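N-acetylneuraminic acid (Sialic acid) synthetase (Leptospira borgpetersenii serovar Hardjo-bovis, PDB 6NCS) synthesises N-acetylneuraminic acid (sialic acid) as a manganese-binding enzyme of the NeuB family, probably by condensing phosphoenolpyruvate with an N-acetylated amino sugar. Local coordinates at the interface of chains A and B. Sequence-based numbering; all coordinates share one arbitrary frame. Chains: chain A/B, N-acetylneuraminic acid (Sialic acid) synthetase.

Contact 1: the interface of chains A and B. Residues chain A 131, 152-154, 158, 180; chain B 273, 277, 280-281, 284.
The 3-10 turn 275-277 and the helix 278-287 of chain B, with B:Pro273 just ahead of them, lie against two chain A loops, the one after strand 146-150 and the one after strand 173-178, and against the start of helix 156-168. B:Glu277 sends one carboxylate oxygen, OE1, between the two loops. The backbone N of A:Thr153 and the backbone N of A:Ser180, the latter at 2.8 Å from B:Glu277 OE1, donate to it from opposite faces of the carboxylate plane, so that two bonds clamp one oxygen. A:Thr153 fills the centre of the patch. Its OG1 sits between its own backbone N and carbonyl carbon (chi1 76°), where it donates to an in-plane lone pair of A:Gly152 O; its methyl CG2 is turned to B:Glu280 CG at 3.6 Å, and its CB rests on CG1 of B:Ile281. B:Glu280 CG also touches CB of A:Ser180. B:Arg284 slides past the threonine in the opposite direction and meets A:Glu158 tip to tip. Its NH1 lies 3.0 Å from A:Glu158 OE1 in a salt bridge; NH1 comes to OE1 from above the carboxylate plane, which stands 77° from the guanidinium. NH2 to OE2 and NH1 to A:Thr153 OG1 are weak bonds. The bend at chi3 (76°) turns the guanidinium toward the glutamate. A water joins A:Ser180 O, 2.6 Å away, to B:Glu280 N. The patch fixes the C-terminal segment of one subunit on loops of the other and so probably helps to hold together the two-fold dimer of the deposited assembly.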
# COMPACT_ATOMS: atom_id res chain seq x y z
N ILE A 131 22.66 13.51 -1.02
CA ILE A 131 22.18 13.23 -2.36
C ILE A 131 22.71 14.23 -3.38
O ILE A 131 22.64 13.97 -4.58
CB ILE A 131 20.63 13.16 -2.36
CG1 ILE A 131 20.14 12.53 -3.67
CG2 ILE A 131 20.03 14.54 -2.11
CD1 ILE A 131 18.77 11.92 -3.59
N GLY A 152 15.63 11.80 0.86
CA GLY A 152 15.13 12.92 1.64
C GLY A 152 15.74 14.20 1.13
O GLY A 152 16.89 14.18 0.68
N THR A 153 14.99 15.31 1.14
CA THR A 153 15.32 16.66 0.68
C THR A 153 15.28 16.82 -0.85
O THR A 153 15.34 17.97 -1.32
CB THR A 153 16.71 17.15 1.15
OG1 THR A 153 17.73 16.52 0.37
CG2 THR A 153 16.93 16.86 2.62
N ALA A 154 15.19 15.76 -1.64
CA ALA A 154 15.55 15.83 -3.06
C ALA A 154 14.35 15.98 -3.99
O ALA A 154 13.31 15.33 -3.80
CB ALA A 154 16.36 14.60 -3.46
N GLU A 158 17.12 16.31 -8.85
CA GLU A 158 18.26 15.96 -8.01
C GLU A 158 18.42 14.45 -7.90
O GLU A 158 19.54 13.94 -7.87
CB GLU A 158 18.09 16.60 -6.63
CG GLU A 158 18.34 18.10 -6.64
CD GLU A 158 17.85 18.82 -5.40
OE1 GLU A 158 17.14 18.21 -4.58
OE2 GLU A 158 18.17 20.02 -5.25
N SER A 180 13.12 13.93 5.16
CA SER A 180 14.06 14.48 6.14
C SER A 180 13.37 15.48 7.07
O SER A 180 13.71 16.66 7.13
CB SER A 180 15.25 15.11 5.44
OG SER A 180 15.97 14.15 4.69
N PRO B 273 10.28 17.74 -2.21
CA PRO B 273 10.36 17.64 -0.75
C PRO B 273 9.15 18.25 -0.05
O PRO B 273 8.48 19.14 -0.58
CB PRO B 273 11.64 18.42 -0.42
CG PRO B 273 11.79 19.38 -1.56
CD PRO B 273 11.32 18.62 -2.77
N GLU B 277 10.84 19.54 5.43
CA GLU B 277 12.23 19.18 5.18
C GLU B 277 13.14 20.40 5.02
O GLU B 277 14.32 20.24 4.72
CB GLU B 277 12.32 18.29 3.93
CG GLU B 277 11.61 16.94 4.08
CD GLU B 277 11.77 16.02 2.86
OE1 GLU B 277 12.77 15.26 2.78
OE2 GLU B 277 10.87 16.03 1.99
N GLU B 280 16.60 20.59 6.79
CA GLU B 280 17.60 19.67 6.28
C GLU B 280 18.08 20.07 4.89
O GLU B 280 19.25 19.85 4.55
CB GLU B 280 17.05 18.25 6.27
CG GLU B 280 18.10 17.17 6.02
CD GLU B 280 18.97 16.89 7.23
OE1 GLU B 280 19.89 16.06 7.12
OE2 GLU B 280 18.73 17.50 8.30
N ILE B 281 17.19 20.67 4.09
CA ILE B 281 17.60 21.20 2.79
C ILE B 281 18.64 22.30 2.96
O ILE B 281 19.64 22.35 2.23
CB ILE B 281 16.37 21.72 2.02
CG1 ILE B 281 15.49 20.54 1.56
CG2 ILE B 281 16.81 22.56 0.83
CD1 ILE B 281 14.12 20.95 1.07
N ARG B 284 21.89 20.76 3.94
CA ARG B 284 22.47 20.10 2.77
C ARG B 284 23.10 21.12 1.83
O ARG B 284 24.23 20.93 1.36
CB ARG B 284 21.38 19.30 2.05
CG ARG B 284 21.83 18.59 0.79
CD ARG B 284 20.63 18.26 -0.10
NE ARG B 284 20.14 19.44 -0.81
CZ ARG B 284 19.14 19.43 -1.69
NH1 ARG B 284 18.52 18.29 -1.96
NH2 ARG B 284 18.77 20.55 -2.30
O HOH W 1 13.99 19.12 8.06

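Contact 2: the interface of chains A and B. Residues chain A 68-69, 129-130, 153; chain B 280, 283-284, 288.
B:Glu280, B:Tyr283 and B:Arg284 have helical backbone angles, and B:Arg288 follows just past the helix end, facing the 3-10 turn 128-130 and the short helix 65-69 of chain A. B:Tyr283 points its phenol between A:Arg68, A:Phe69 and A:Cys129. Its OH donates to the carbonyl O of A:Arg68 at 2.6 Å, tilted 33° from the carbonyl plane, and that oxygen lies at the edge of the tyrosine ring. A water 3.0 Å from B:Tyr283 OH also binds NE of A:Arg68, in the plane of the guanidinium. A:Phe69 crosses at about a right angle, its CD1 above the plane of the ring by CE1 of B:Tyr283 (3.9 Å), while CB of A:Cys129 meets the opposite edge at CE2. B:Arg288 grips A:Asp130 side-on: NE reaches the syn lone pair of OD1 at 2.8 Å, and NH2 binds OD2 at 3.0 Å in a nearly straight bond. Bends at chi2 and chi3 (-57° and -67°) bring the NE and NH2 edge of the guanidinium round to the carboxylate for this salt bridge. The carbonyl O of A:Cys129 lies against CG of B:Arg284 and CB of B:Arg288, and a second water, 2.6 Å from this oxygen, links it to B:Arg288 O. The site lies where helix 65-69 and the 3-10 turn 128-130, which follow strands 57-62 and 123-126 of what the family makes a TIM-type barrel, receive the C-terminal helix of the partner subunit.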
# COMPACT_ATOMS: atom_id res chain seq x y z
N ARG A 68 31.28 16.77 9.06
CA ARG A 68 29.86 16.57 8.85
C ARG A 68 29.06 17.83 9.19
O ARG A 68 28.07 18.14 8.51
CB ARG A 68 29.39 15.39 9.68
CG ARG A 68 27.94 15.01 9.52
CD ARG A 68 27.67 13.77 10.33
NE ARG A 68 26.27 13.36 10.32
CZ ARG A 68 25.84 12.23 10.86
NH1 ARG A 68 26.71 11.40 11.45
NH2 ARG A 68 24.55 11.92 10.82
N PHE A 69 29.46 18.56 10.23
CA PHE A 69 28.63 19.67 10.70
C PHE A 69 29.30 21.03 10.68
O PHE A 69 28.62 22.03 10.92
CB PHE A 69 28.11 19.37 12.12
CG PHE A 69 27.09 18.28 12.15
CD1 PHE A 69 25.84 18.46 11.57
CD2 PHE A 69 27.38 17.05 12.73
CE1 PHE A 69 24.91 17.46 11.58
CE2 PHE A 69 26.45 16.04 12.74
CZ PHE A 69 25.20 16.24 12.17
N CYS A 129 21.07 13.67 3.19
CA CYS A 129 21.76 14.94 3.10
C CYS A 129 22.91 14.92 2.11
O CYS A 129 23.44 16.00 1.78
CB CYS A 129 22.30 15.34 4.48
SG CYS A 129 23.61 14.23 5.08
N ASP A 130 23.32 13.75 1.62
CA ASP A 130 24.42 13.65 0.67
C ASP A 130 23.94 13.32 -0.74
O ASP A 130 24.74 12.91 -1.58
CB ASP A 130 25.43 12.61 1.16
CG ASP A 130 26.29 13.17 2.27
OD1 ASP A 130 26.56 14.39 2.21
OD2 ASP A 130 26.67 12.42 3.20
N THR A 153 14.99 15.31 1.14
CA THR A 153 15.32 16.66 0.68
C THR A 153 15.28 16.82 -0.85
O THR A 153 15.34 17.97 -1.32
CB THR A 153 16.71 17.15 1.15
OG1 THR A 153 17.73 16.52 0.37
CG2 THR A 153 16.93 16.86 2.62
N GLU B 280 16.60 20.59 6.79
CA GLU B 280 17.60 19.67 6.28
C GLU B 280 18.08 20.07 4.89
O GLU B 280 19.25 19.85 4.55
CB GLU B 280 17.05 18.25 6.27
CG GLU B 280 18.10 17.17 6.02
CD GLU B 280 18.97 16.89 7.23
OE1 GLU B 280 19.89 16.06 7.12
OE2 GLU B 280 18.73 17.50 8.30
N TYR B 283 20.69 22.81 5.53
CA TYR B 283 21.92 22.15 5.94
C TYR B 283 22.63 21.53 4.74
O TYR B 283 23.83 21.74 4.53
CB TYR B 283 21.61 21.09 7.00
CG TYR B 283 22.71 20.08 7.21
CD1 TYR B 283 23.94 20.45 7.73
CD2 TYR B 283 22.51 18.74 6.89
CE1 TYR B 283 24.94 19.52 7.92
CE2 TYR B 283 23.49 17.81 7.08
CZ TYR B 283 24.71 18.20 7.60
OH TYR B 283 25.69 17.26 7.78
N ARG B 284 21.89 20.76 3.94
CA ARG B 284 22.47 20.10 2.77
C ARG B 284 23.10 21.12 1.83
O ARG B 284 24.23 20.93 1.36
CB ARG B 284 21.38 19.30 2.05
CG ARG B 284 21.83 18.59 0.79
CD ARG B 284 20.63 18.26 -0.10
NE ARG B 284 20.14 19.44 -0.81
CZ ARG B 284 19.14 19.43 -1.69
NH1 ARG B 284 18.52 18.29 -1.96
NH2 ARG B 284 18.77 20.55 -2.30
N ARG B 288 26.96 20.19 2.32
CA ARG B 288 27.08 18.86 1.74
C ARG B 288 27.07 18.86 0.22
O ARG B 288 27.01 17.79 -0.39
CB ARG B 288 25.95 17.96 2.28
CG ARG B 288 25.83 17.97 3.81
CD ARG B 288 27.16 17.55 4.48
NE ARG B 288 27.48 16.15 4.22
CZ ARG B 288 28.62 15.56 4.58
NH1 ARG B 288 29.57 16.26 5.19
NH2 ARG B 288 28.81 14.27 4.31
O HOH W 2 24.26 16.78 -0.60
O HOH W 3 24.41 14.81 8.90

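Contact 1 and contact 2 lie about 8 Å apart, measured between the centres of their C-alpha atoms, and share A:Thr153, B:Glu280 and B:Arg284. They form one docking surface: contact 1 adds the stretch before the helix (B:Pro273, B:Glu277), contact 2 adds B:Tyr283 and B:Arg288, and both use helix 278-287 between B:Glu280 and B:Arg284. Together they tie the chain B segment to segments of chain A that follow strands 57-62, 123-126, 146-150 and 173-178. By two-fold symmetry chain A places the same segment on chain B. This reciprocal exchange of C-terminal ends is consistent with a dimer, although the deposited assembly alone does not prove one in solution.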